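Local coordinates for protein putative adenylate cyclase (Vibrio parahaemolyticus, PDB 2ACA) that is probably a class IV-like adenylate cyclase of the CYTH family, which would convert ATP to cyclic AMP, although its function has not been established, at residues 43-48 with 61-66; 49-54 with 104-109; 109-114 with 173-178. All coordinates share one frame; numbering follows the deposited sequence.

Contact 1 of 3, residues 43-48 with 61-66; sequences ESDWFY and SLVLRE. With PO4 (phosphate ion), chain D.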
loop_
_atom_site.group_PDB
_atom_site.type_symbol
_atom_site.label_atom_id
_atom_site.label_comp_id
_atom_site.label_asym_id
_atom_site.label_seq_id
_atom_site.Cartn_x
_atom_site.Cartn_y
_atom_site.Cartn_z
ATOM N N GLU A 43 15.533 9.682 -5.015
ATOM C CA GLU A 43 14.214 9.130 -5.259
ATOM C C GLU A 43 14.283 8.083 -6.349
ATOM O O GLU A 43 14.785 8.343 -7.436
ATOM C CB GLU A 43 13.199 10.197 -5.677
ATOM C CG GLU A 43 11.817 9.582 -5.962
ATOM C CD GLU A 43 10.786 10.582 -6.447
ATOM O OE1 GLU A 43 10.428 11.498 -5.679
ATOM O OE2 GLU A 43 10.328 10.449 -7.600
ATOM N N SER A 44 13.785 6.893 -6.037
ATOM C CA SER A 44 13.751 5.793 -6.994
ATOM C C SER A 44 12.297 5.560 -7.368
ATOM O O SER A 44 11.414 5.590 -6.509
ATOM C CB SER A 44 14.315 4.519 -6.369
ATOM O OG SER A 44 15.644 4.712 -5.933
ATOM N N ASP A 45 12.048 5.366 -8.651
ATOM C CA ASP A 45 10.702 5.097 -9.123
ATOM C C ASP A 45 10.687 3.828 -9.964
ATOM O O ASP A 45 11.584 3.582 -10.780
ATOM C CB ASP A 45 10.156 6.275 -9.940
ATOM C CG ASP A 45 9.928 7.518 -9.089
ATOM O OD1 ASP A 45 10.895 8.272 -8.861
ATOM O OD2 ASP A 45 8.782 7.731 -8.633
ATOM N N TRP A 46 9.669 3.013 -9.733
ATOM C CA TRP A 46 9.481 1.768 -10.458
ATOM C C TRP A 46 8.113 1.855 -11.106
ATOM O O TRP A 46 7.103 1.886 -10.401
ATOM C CB TRP A 46 9.499 0.587 -9.490
ATOM C CG TRP A 46 10.831 0.266 -8.921
ATOM C CD1 TRP A 46 11.740 -0.619 -9.426
ATOM C CD2 TRP A 46 11.399 0.780 -7.709
ATOM N NE1 TRP A 46 12.837 -0.695 -8.597
ATOM C CE2 TRP A 46 12.657 0.155 -7.539
ATOM C CE3 TRP A 46 10.968 1.705 -6.748
ATOM C CZ2 TRP A 46 13.488 0.424 -6.447
ATOM C CZ3 TRP A 46 11.791 1.972 -5.663
ATOM C CH2 TRP A 46 13.042 1.332 -5.521
ATOM N N PHE A 47 8.072 1.916 -12.434
ATOM C CA PHE A 47 6.799 1.985 -13.146
ATOM C C PHE A 47 6.351 0.574 -13.521
ATOM O O PHE A 47 7.156 -0.234 -13.992
ATOM C CB PHE A 47 6.925 2.833 -14.414
ATOM C CG PHE A 47 7.275 4.267 -14.151
ATOM C CD1 PHE A 47 8.502 4.606 -13.585
ATOM C CD2 PHE A 47 6.364 5.280 -14.446
ATOM C CE1 PHE A 47 8.818 5.941 -13.314
ATOM C CE2 PHE A 47 6.666 6.614 -14.180
ATOM C CZ PHE A 47 7.896 6.944 -13.612
ATOM N N TYR A 48 5.065 0.292 -13.329
ATOM C CA TYR A 48 4.515 -1.028 -13.640
ATOM C C TYR A 48 3.393 -1.026 -14.658
ATOM O O TYR A 48 2.700 -0.025 -14.856
ATOM C CB TYR A 48 3.969 -1.699 -12.381
ATOM C CG TYR A 48 5.004 -2.062 -11.362
ATOM C CD1 TYR A 48 5.550 -1.097 -10.526
ATOM C CD2 TYR A 48 5.435 -3.377 -11.225
ATOM C CE1 TYR A 48 6.498 -1.431 -9.581
ATOM C CE2 TYR A 48 6.386 -3.721 -10.279
ATOM C CZ TYR A 48 6.911 -2.744 -9.464
ATOM O OH TYR A 48 7.855 -3.069 -8.532
ATOM N N SER A 61 -0.651 5.416 -15.209
ATOM C CA SER A 61 0.669 5.002 -14.767
ATOM C C SER A 61 0.542 4.489 -13.339
ATOM O O SER A 61 -0.195 5.048 -12.520
ATOM C CB SER A 61 1.667 6.169 -14.843
ATOM O OG SER A 61 1.188 7.312 -14.158
ATOM N N LEU A 62 1.252 3.403 -13.068
ATOM C CA LEU A 62 1.266 2.747 -11.765
ATOM C C LEU A 62 2.707 2.826 -11.290
ATOM O O LEU A 62 3.604 2.336 -11.962
ATOM C CB LEU A 62 0.831 1.289 -11.927
ATOM C CG LEU A 62 1.027 0.322 -10.758
ATOM C CD1 LEU A 62 0.246 0.769 -9.538
ATOM C CD2 LEU A 62 0.566 -1.066 -11.203
ATOM N N VAL A 63 2.930 3.434 -10.135
ATOM C CA VAL A 63 4.286 3.599 -9.649
ATOM C C VAL A 63 4.536 3.274 -8.184
ATOM O O VAL A 63 3.716 3.573 -7.322
ATOM C CB VAL A 63 4.747 5.080 -9.884
ATOM C CG1 VAL A 63 6.150 5.307 -9.319
ATOM C CG2 VAL A 63 4.700 5.414 -11.379
ATOM N N LEU A 64 5.666 2.631 -7.914
ATOM C CA LEU A 64 6.083 2.372 -6.551
ATOM C C LEU A 64 7.239 3.369 -6.421
ATOM O O LEU A 64 8.078 3.478 -7.330
ATOM C CB LEU A 64 6.551 0.925 -6.370
ATOM C CG LEU A 64 5.398 -0.097 -6.260
ATOM C CD1 LEU A 64 5.929 -1.481 -5.912
ATOM C CD2 LEU A 64 4.422 0.363 -5.178
ATOM N N ARG A 65 7.277 4.120 -5.328
ATOM C CA ARG A 65 8.323 5.132 -5.160
ATOM C C ARG A 65 8.900 5.144 -3.768
ATOM O O ARG A 65 8.166 5.060 -2.789
ATOM C CB ARG A 65 7.754 6.523 -5.500
ATOM C CG ARG A 65 8.606 7.714 -5.050
ATOM C CD ARG A 65 7.905 9.053 -5.368
ATOM N NE ARG A 65 7.616 9.192 -6.792
ATOM C CZ ARG A 65 6.884 10.173 -7.317
ATOM N NH1 ARG A 65 6.360 11.106 -6.534
ATOM N NH2 ARG A 65 6.674 10.225 -8.625
ATOM N N GLU A 66 10.223 5.250 -3.692
ATOM C CA GLU A 66 10.933 5.287 -2.417
ATOM C C GLU A 66 11.897 6.470 -2.407
ATOM O O GLU A 66 12.640 6.694 -3.362
ATOM C CB GLU A 66 11.710 3.989 -2.189
ATOM C CG GLU A 66 12.592 4.011 -0.955
ATOM C CD GLU A 66 13.239 2.664 -0.667
ATOM O OE1 GLU A 66 13.888 2.103 -1.572
ATOM O OE2 GLU A 66 13.104 2.168 0.468
HETATM P P PO4 D . 5.737 13.879 -9.181
HETATM O O1 PO4 D . 6.556 13.292 -10.274
HETATM O O2 PO4 D . 4.748 14.828 -9.755
HETATM O O3 PO4 D . 6.622 14.600 -8.234
HETATM O O4 PO4 D . 5.022 12.796 -8.461
HETATM O O HOH W 1 3.037 2.557 -15.265
#
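Strands 43-48 and 61-66 run antiparallel, 4.7 Å apart at their axes, and nearly every backbone group facing across the seam is paired. Ser44 and Glu66 bond in both directions, as do Trp46 and Leu64; Trp46 N reaches Leu64 O at 2.9 Å, nearly along the C=O axis. Tyr48 N donates to Leu62 O, while Tyr48 O and Leu62 N are bridged by a water, which donates to the carbonyl and accepts from the amide. On the face of Glu43, Asp45 and Arg65 the charges form a salt-bridge network. Arg65 NE lies 2.6 Å from Asp45 OD2, the bond straight (165°), in the guanidinium plane and on the syn lone pair. Glu43 OE2 sits instead above the guanidinium face, 3.1 Å from NE, so it contributes charge alone; its other oxygen, OE1, pairs with Arg115. Arg65, bent at chi3 (-58°), turns its outer edge to a phosphate ion, and NH1 and NH2 both donate to O4, at 2.9 Å from NH1. Acidic and basic side chains gathered inside a tunnel of antiparallel strands are the hallmark of the CYTH fold, whose members bind triphosphate-bearing substrates, and the phosphate, probably from the crystallisation liquor, may mark such a pocket. On this same face Val63 CG2 lies over the ring of Phe47, 3.8 Å from its centroid, a branched residue suited to a strand. On the other face the packing is mainly aromatic on aliphatic: Leu62 CD2 packs against Tyr48 CB, and Leu64 CD1 meets Tyr48 CE1 at 3.7 Å, where Gln97 of helix 93-102 touches both Tyr48 and Leu64.

Contact 2 of 3, residues 49-54 with 104-109; sequences DTPQRT and GYEVIQ
A type I turn, Thr50 to Arg53, leads from the end of strand 35-49 into helix 54-57, and it is pinned here to the chain that leaves helix 93-102 through a Schellman motif. Gly104, the C-prime residue of that motif, has a positive phi (92°), a conformation that glycine adopts without strain. The link is one antiparallel hydrogen-bonded pair: Glu106 N donates to Asp49 O at 2.9 Å, from above the carbonyl plane, and Asp49 N returns a bond to Glu106 O. Glu106, extended beyond CG, crosses Arg53 at about a right angle; its OE2 accepts from NH1 at 3.1 Å in a salt bridge, met from above the carboxylate plane. Arg53, bent at chi2 (-67°), lays one guanidinium face against Ile108 CG2, which comes to 3.4 Å from NE. Thus one long side chain offers both charge and a flat surface for a branched apolar residue, whose CD1 also meets Asp49 CB. Alongside, Thr50 CG2 rests 3.7 Å from Tyr105 CE1. Asp49 OD1 takes the amide of Thr50 and that of Leu55, and Thr50 OG1 accepts from Thr54 N and Gln52 NE2, so short polar side chains brace the turn. Tyr105 touches both Tyr48 of strand 35-49 and Leu55 of helix 54-57, and also Met103 of the second subunit, while Ile108 and Gln109 both face Phe47 in a classic beta bulge, where strand 106-120 turns a corner.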
loop_
_atom_site.group_PDB
_atom_site.type_symbol
_atom_site.label_atom_id
_atom_site.label_comp_id
_atom_site.label_asym_id
_atom_site.label_seq_id
_atom_site.Cartn_x
_atom_site.Cartn_y
_atom_site.Cartn_z
ATOM N N ASP A 49 3.214 -2.184 -15.286
ATOM C CA ASP A 49 2.148 -2.391 -16.254
ATOM C C ASP A 49 2.068 -3.880 -16.597
ATOM O O ASP A 49 2.974 -4.646 -16.279
ATOM C CB ASP A 49 2.379 -1.568 -17.527
ATOM C CG ASP A 49 1.071 -1.229 -18.241
ATOM O OD1 ASP A 49 0.074 -1.953 -18.018
ATOM O OD2 ASP A 49 1.033 -0.250 -19.023
ATOM N N THR A 50 0.980 -4.285 -17.237
ATOM C CA THR A 50 0.801 -5.679 -17.617
ATOM C C THR A 50 1.599 -5.958 -18.887
ATOM O O THR A 50 2.205 -5.050 -19.467
ATOM C CB THR A 50 -0.677 -5.987 -17.891
ATOM O OG1 THR A 50 -1.114 -5.241 -19.032
ATOM C CG2 THR A 50 -1.535 -5.603 -16.690
ATOM N N PRO A 51 1.617 -7.222 -19.336
ATOM C CA PRO A 51 2.363 -7.557 -20.553
ATOM C C PRO A 51 1.915 -6.771 -21.790
ATOM O O PRO A 51 2.753 -6.295 -22.554
ATOM C CB PRO A 51 2.131 -9.058 -20.691
ATOM C CG PRO A 51 2.070 -9.502 -19.255
ATOM C CD PRO A 51 1.167 -8.446 -18.648
ATOM N N GLN A 52 0.607 -6.619 -21.991
ATOM C CA GLN A 52 0.140 -5.877 -23.160
ATOM C C GLN A 52 0.137 -4.365 -22.941
ATOM O O GLN A 52 -0.342 -3.610 -23.787
ATOM C CB GLN A 52 -1.254 -6.343 -23.607
ATOM C CG GLN A 52 -2.345 -6.226 -22.561
ATOM C CD GLN A 52 -2.540 -7.512 -21.790
ATOM O OE1 GLN A 52 -2.909 -8.537 -22.362
ATOM N NE2 GLN A 52 -2.292 -7.467 -20.487
ATOM N N ARG A 53 0.673 -3.930 -21.802
ATOM C CA ARG A 53 0.765 -2.507 -21.486
ATOM C C ARG A 53 -0.599 -1.831 -21.425
ATOM O O ARG A 53 -0.787 -0.727 -21.939
ATOM C CB ARG A 53 1.650 -1.813 -22.529
ATOM C CG ARG A 53 3.067 -2.367 -22.595
ATOM C CD ARG A 53 3.834 -2.053 -21.319
ATOM N NE ARG A 53 5.235 -2.467 -21.383
ATOM C CZ ARG A 53 5.667 -3.713 -21.207
ATOM N NH1 ARG A 53 4.809 -4.690 -20.952
ATOM N NH2 ARG A 53 6.966 -3.980 -21.274
ATOM N N THR A 54 -1.535 -2.504 -20.765
ATOM C CA THR A 54 -2.912 -2.036 -20.606
ATOM C C THR A 54 -3.065 -0.658 -19.952
ATOM O O THR A 54 -3.837 0.181 -20.424
ATOM C CB THR A 54 -3.708 -3.082 -19.809
ATOM O OG1 THR A 54 -3.693 -4.313 -20.541
ATOM C CG2 THR A 54 -5.150 -2.630 -19.579
ATOM N N GLY A 104 0.247 -9.862 -11.667
ATOM C CA GLY A 104 0.432 -9.860 -13.106
ATOM C C GLY A 104 1.139 -8.651 -13.691
ATOM O O GLY A 104 1.224 -8.521 -14.909
ATOM N N TYR A 105 1.644 -7.767 -12.840
ATOM C CA TYR A 105 2.337 -6.571 -13.318
ATOM C C TYR A 105 3.852 -6.765 -13.396
ATOM O O TYR A 105 4.416 -7.580 -12.677
ATOM C CB TYR A 105 2.027 -5.392 -12.394
ATOM C CG TYR A 105 0.592 -4.926 -12.475
ATOM C CD1 TYR A 105 0.171 -4.094 -13.510
ATOM C CD2 TYR A 105 -0.353 -5.339 -11.530
ATOM C CE1 TYR A 105 -1.160 -3.675 -13.608
ATOM C CE2 TYR A 105 -1.690 -4.928 -11.617
ATOM C CZ TYR A 105 -2.084 -4.093 -12.660
ATOM O OH TYR A 105 -3.390 -3.658 -12.754
ATOM N N GLU A 106 4.499 -6.005 -14.276
ATOM C CA GLU A 106 5.949 -6.071 -14.434
ATOM C C GLU A 106 6.559 -4.667 -14.557
ATOM O O GLU A 106 5.928 -3.753 -15.086
ATOM C CB GLU A 106 6.316 -6.899 -15.673
ATOM C CG GLU A 106 5.666 -6.425 -16.959
ATOM C CD GLU A 106 6.046 -7.286 -18.158
ATOM O OE1 GLU A 106 6.069 -8.529 -18.022
ATOM O OE2 GLU A 106 6.311 -6.723 -19.237
ATOM N N VAL A 107 7.782 -4.504 -14.060
ATOM C CA VAL A 107 8.462 -3.219 -14.136
ATOM C C VAL A 107 8.727 -2.886 -15.599
ATOM O O VAL A 107 9.437 -3.611 -16.285
ATOM C CB VAL A 107 9.823 -3.242 -13.402
ATOM C CG1 VAL A 107 10.466 -1.865 -13.475
ATOM C CG2 VAL A 107 9.632 -3.646 -11.942
ATOM N N ILE A 108 8.145 -1.803 -16.090
ATOM C CA ILE A 108 8.377 -1.431 -17.470
ATOM C C ILE A 108 9.392 -0.302 -17.496
ATOM O O ILE A 108 9.777 0.185 -18.556
ATOM C CB ILE A 108 7.079 -0.979 -18.145
ATOM C CG1 ILE A 108 6.545 0.282 -17.462
ATOM C CG2 ILE A 108 6.055 -2.109 -18.072
ATOM C CD1 ILE A 108 5.260 0.803 -18.051
ATOM N N GLN A 109 9.836 0.102 -16.313
ATOM C CA GLN A 109 10.795 1.192 -16.198
ATOM C C GLN A 109 11.132 1.507 -14.744
ATOM O O GLN A 109 10.269 1.441 -13.853
ATOM C CB GLN A 109 10.232 2.439 -16.887
ATOM C CG GLN A 109 11.018 3.710 -16.658
ATOM C CD GLN A 109 10.419 4.893 -17.398
ATOM O OE1 GLN A 109 10.608 5.051 -18.609
ATOM N NE2 GLN A 109 9.677 5.726 -16.673
#

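Contact 3 of 3, residues 109-114 with 173-178; sequences QCSKKI and RSYKEI. With PO4 (phosphate ion), chain C.
Charge and pi electrons dominate where strand 109-114 meets the loop 173-178. Lys113 approaches Tyr175 tip to tip and brings its ammonium over one face of the ring, with NZ 3.3 Å from the centroid and 32° off the normal, a cation-pi contact. CE follows over the same face as a CH-pi partner, 4.0 Å from the centroid. Several bends put the amine there: CG occupies the crowded position between the backbone N and the carbonyl carbon (chi1 81°), and further bends at chi2, chi3 and chi4 bring the amine over the ring. Lysine suits the place because its long methylene arm brings a charge above a ring that is rich in electrons; the buried arm also packs on Asp128 and Leu130 of strand 123-130.

A polar approach lies at the hydroxyl end of the same ring. Tyr175, with CG anti to the backbone N (chi1 -172°), reaches toward the strand and sets OH 2.7 Å from Ser111 OG. Serine, with its short side chain, leaves room for the phenol beside the strand. At the other end of the residue, the backbone N of Tyr175 gives a weak hydrogen bond to O4 of a phosphate ion at 2.8 Å.

Side-chain packing makes up the remainder. Gln109, extended with CG anti to the backbone N, crosses Lys176 obliquely, and its amide nitrogen NE2 lies against CG of the lysine at 3.0 Å. Lys176 offers its aliphatic part here and also touches Phe47, while its amine leads away.

Alternation makes Gln109, Ser111 and Lys113 share the strand face turned to the loop, the face of Asp45 on the adjoining strand. A C-terminal loop packed against the tunnel-lining face of antiparallel strands, beside basic residues and bound phosphate, is consistent with the substrate tunnel of CYTH proteins.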
loop_
_atom_site.group_PDB
_atom_site.type_symbol
_atom_site.label_atom_id
_atom_site.label_comp_id
_atom_site.label_asym_id
_atom_site.label_seq_id
_atom_site.Cartn_x
_atom_site.Cartn_y
_atom_site.Cartn_z
ATOM N N GLN A 109 9.836 0.102 -16.313
ATOM C CA GLN A 109 10.795 1.192 -16.198
ATOM C C GLN A 109 11.132 1.507 -14.744
ATOM O O GLN A 109 10.269 1.441 -13.853
ATOM C CB GLN A 109 10.232 2.439 -16.887
ATOM C CG GLN A 109 11.018 3.710 -16.658
ATOM C CD GLN A 109 10.419 4.893 -17.398
ATOM O OE1 GLN A 109 10.608 5.051 -18.609
ATOM N NE2 GLN A 109 9.677 5.726 -16.673
ATOM N N CYS A 110 12.401 1.824 -14.511
ATOM C CA CYS A 110 12.881 2.183 -13.187
ATOM C C CYS A 110 13.735 3.429 -13.346
ATOM O O CYS A 110 14.289 3.668 -14.414
ATOM C CB CYS A 110 13.691 1.040 -12.565
ATOM S SG CYS A 110 14.903 0.272 -13.646
ATOM N N SER A 111 13.836 4.232 -12.291
ATOM C CA SER A 111 14.614 5.457 -12.371
ATOM C C SER A 111 15.066 5.964 -11.020
ATOM O O SER A 111 14.477 5.634 -9.987
ATOM C CB SER A 111 13.790 6.545 -13.055
ATOM O OG SER A 111 12.615 6.815 -12.306
ATOM N N LYS A 112 16.121 6.776 -11.049
ATOM C CA LYS A 112 16.691 7.392 -9.857
ATOM C C LYS A 112 16.896 8.879 -10.134
ATOM O O LYS A 112 17.122 9.279 -11.274
ATOM C CB LYS A 112 18.043 6.765 -9.502
ATOM C CG LYS A 112 17.984 5.315 -9.061
ATOM C CD LYS A 112 19.290 4.911 -8.387
ATOM C CE LYS A 112 19.299 3.435 -8.001
ATOM N NZ LYS A 112 19.312 2.531 -9.191
ATOM N N LYS A 113 16.830 9.695 -9.091
ATOM C CA LYS A 113 17.016 11.131 -9.251
ATOM C C LYS A 113 17.197 11.680 -7.848
ATOM O O LYS A 113 16.794 11.039 -6.874
ATOM C CB LYS A 113 15.780 11.771 -9.901
ATOM C CG LYS A 113 14.646 12.025 -8.916
ATOM C CD LYS A 113 13.250 11.817 -9.500
ATOM C CE LYS A 113 12.819 12.936 -10.420
ATOM N NZ LYS A 113 13.471 12.809 -11.738
ATOM N N ILE A 114 17.823 12.849 -7.746
ATOM C CA ILE A 114 18.034 13.489 -6.459
ATOM C C ILE A 114 16.914 14.513 -6.367
ATOM O O ILE A 114 16.706 15.295 -7.295
ATOM C CB ILE A 114 19.421 14.178 -6.397
ATOM C CG1 ILE A 114 20.518 13.147 -6.675
ATOM C CG2 ILE A 114 19.643 14.798 -5.029
ATOM C CD1 ILE A 114 20.551 11.974 -5.688
ATOM N N ARG A 173 7.627 17.853 -21.357
ATOM C CA ARG A 173 7.977 16.440 -21.383
ATOM C C ARG A 173 8.051 15.963 -19.932
ATOM O O ARG A 173 8.763 16.547 -19.109
ATOM C CB ARG A 173 9.325 16.236 -22.077
ATOM C CG ARG A 173 9.316 16.528 -23.568
ATOM C CD ARG A 173 10.718 16.422 -24.120
ATOM N NE ARG A 173 11.612 17.416 -23.532
ATOM C CZ ARG A 173 12.928 17.446 -23.725
ATOM N NH1 ARG A 173 13.510 16.533 -24.494
ATOM N NH2 ARG A 173 13.663 18.389 -23.152
ATOM N N SER A 174 7.308 14.913 -19.610
ATOM C CA SER A 174 7.306 14.413 -18.244
ATOM C C SER A 174 8.471 13.467 -17.988
ATOM O O SER A 174 9.108 12.991 -18.924
ATOM C CB SER A 174 5.982 13.710 -17.950
ATOM O OG SER A 174 4.903 14.428 -18.509
ATOM N N TYR A 175 8.735 13.217 -16.709
ATOM C CA TYR A 175 9.806 12.330 -16.266
ATOM C C TYR A 175 9.863 11.070 -17.139
ATOM O O TYR A 175 10.800 10.875 -17.925
ATOM C CB TYR A 175 9.553 11.957 -14.801
ATOM C CG TYR A 175 10.669 11.202 -14.130
ATOM C CD1 TYR A 175 12.002 11.475 -14.437
ATOM C CD2 TYR A 175 10.398 10.254 -13.141
ATOM C CE1 TYR A 175 13.039 10.829 -13.777
ATOM C CE2 TYR A 175 11.430 9.604 -12.472
ATOM C CZ TYR A 175 12.748 9.900 -12.796
ATOM O OH TYR A 175 13.784 9.288 -12.129
ATOM N N LYS A 176 8.848 10.223 -16.985
ATOM C CA LYS A 176 8.739 8.986 -17.756
ATOM C C LYS A 176 8.417 9.338 -19.182
ATOM O O LYS A 176 9.024 8.822 -20.129
ATOM C CB LYS A 176 7.594 8.115 -17.258
ATOM C CG LYS A 176 7.362 6.862 -18.109
ATOM C CD LYS A 176 5.903 6.449 -18.088
ATOM C CE LYS A 176 5.731 4.973 -18.417
ATOM N NZ LYS A 176 4.300 4.593 -18.298
ATOM N N GLU A 177 7.412 10.199 -19.311
ATOM C CA GLU A 177 6.949 10.663 -20.597
ATOM C C GLU A 177 8.157 10.970 -21.453
ATOM O O GLU A 177 8.047 11.033 -22.674
ATOM C CB GLU A 177 6.016 11.864 -20.418
ATOM C CG GLU A 177 4.635 11.472 -19.869
ATOM C CD GLU A 177 4.706 10.423 -18.764
ATOM O OE1 GLU A 177 5.460 10.643 -17.788
ATOM O OE2 GLU A 177 4.017 9.381 -18.872
ATOM N N ILE A 178 9.303 11.168 -20.795
ATOM C CA ILE A 178 10.553 11.369 -21.511
ATOM C C ILE A 178 11.897 11.413 -20.837
ATOM O O ILE A 178 12.273 12.302 -20.062
ATOM C CB ILE A 178 10.456 12.536 -22.527
ATOM C CG1 ILE A 178 10.404 11.893 -23.915
ATOM C CG2 ILE A 178 11.662 13.514 -22.449
ATOM C CD1 ILE A 178 10.158 12.846 -25.014
HETATM P P PO4 C . 5.819 13.629 -14.017
HETATM O O1 PO4 C . 4.828 12.778 -13.309
HETATM O O2 PO4 C . 6.651 14.348 -13.018
HETATM O O3 PO4 C . 5.106 14.614 -14.871
HETATM O O4 PO4 C . 6.688 12.777 -14.869
#

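Overall arrangement
From the N terminus, strand 35-49 enters contact 1 through 43-48 and at once runs on into 49-54, the first half of contact 2. Contact 1 closes the short loop that holds helix 54-57, when 61-66 returns beside its partner. Contact 2 closes a longer loop, through strands 72-78 and 85-89 and helix 93-102; the two cross, since their segments alternate. Strand 106-120 then leaves contact 2 at Gln109, which it shares with contact 3, and 109-114 lies along 43-48, joined by Phe47 and Glu43 backbone pairs. Contact 3 closes last, bringing the C-terminal loop 173-178 onto the sheet after helix 152-162.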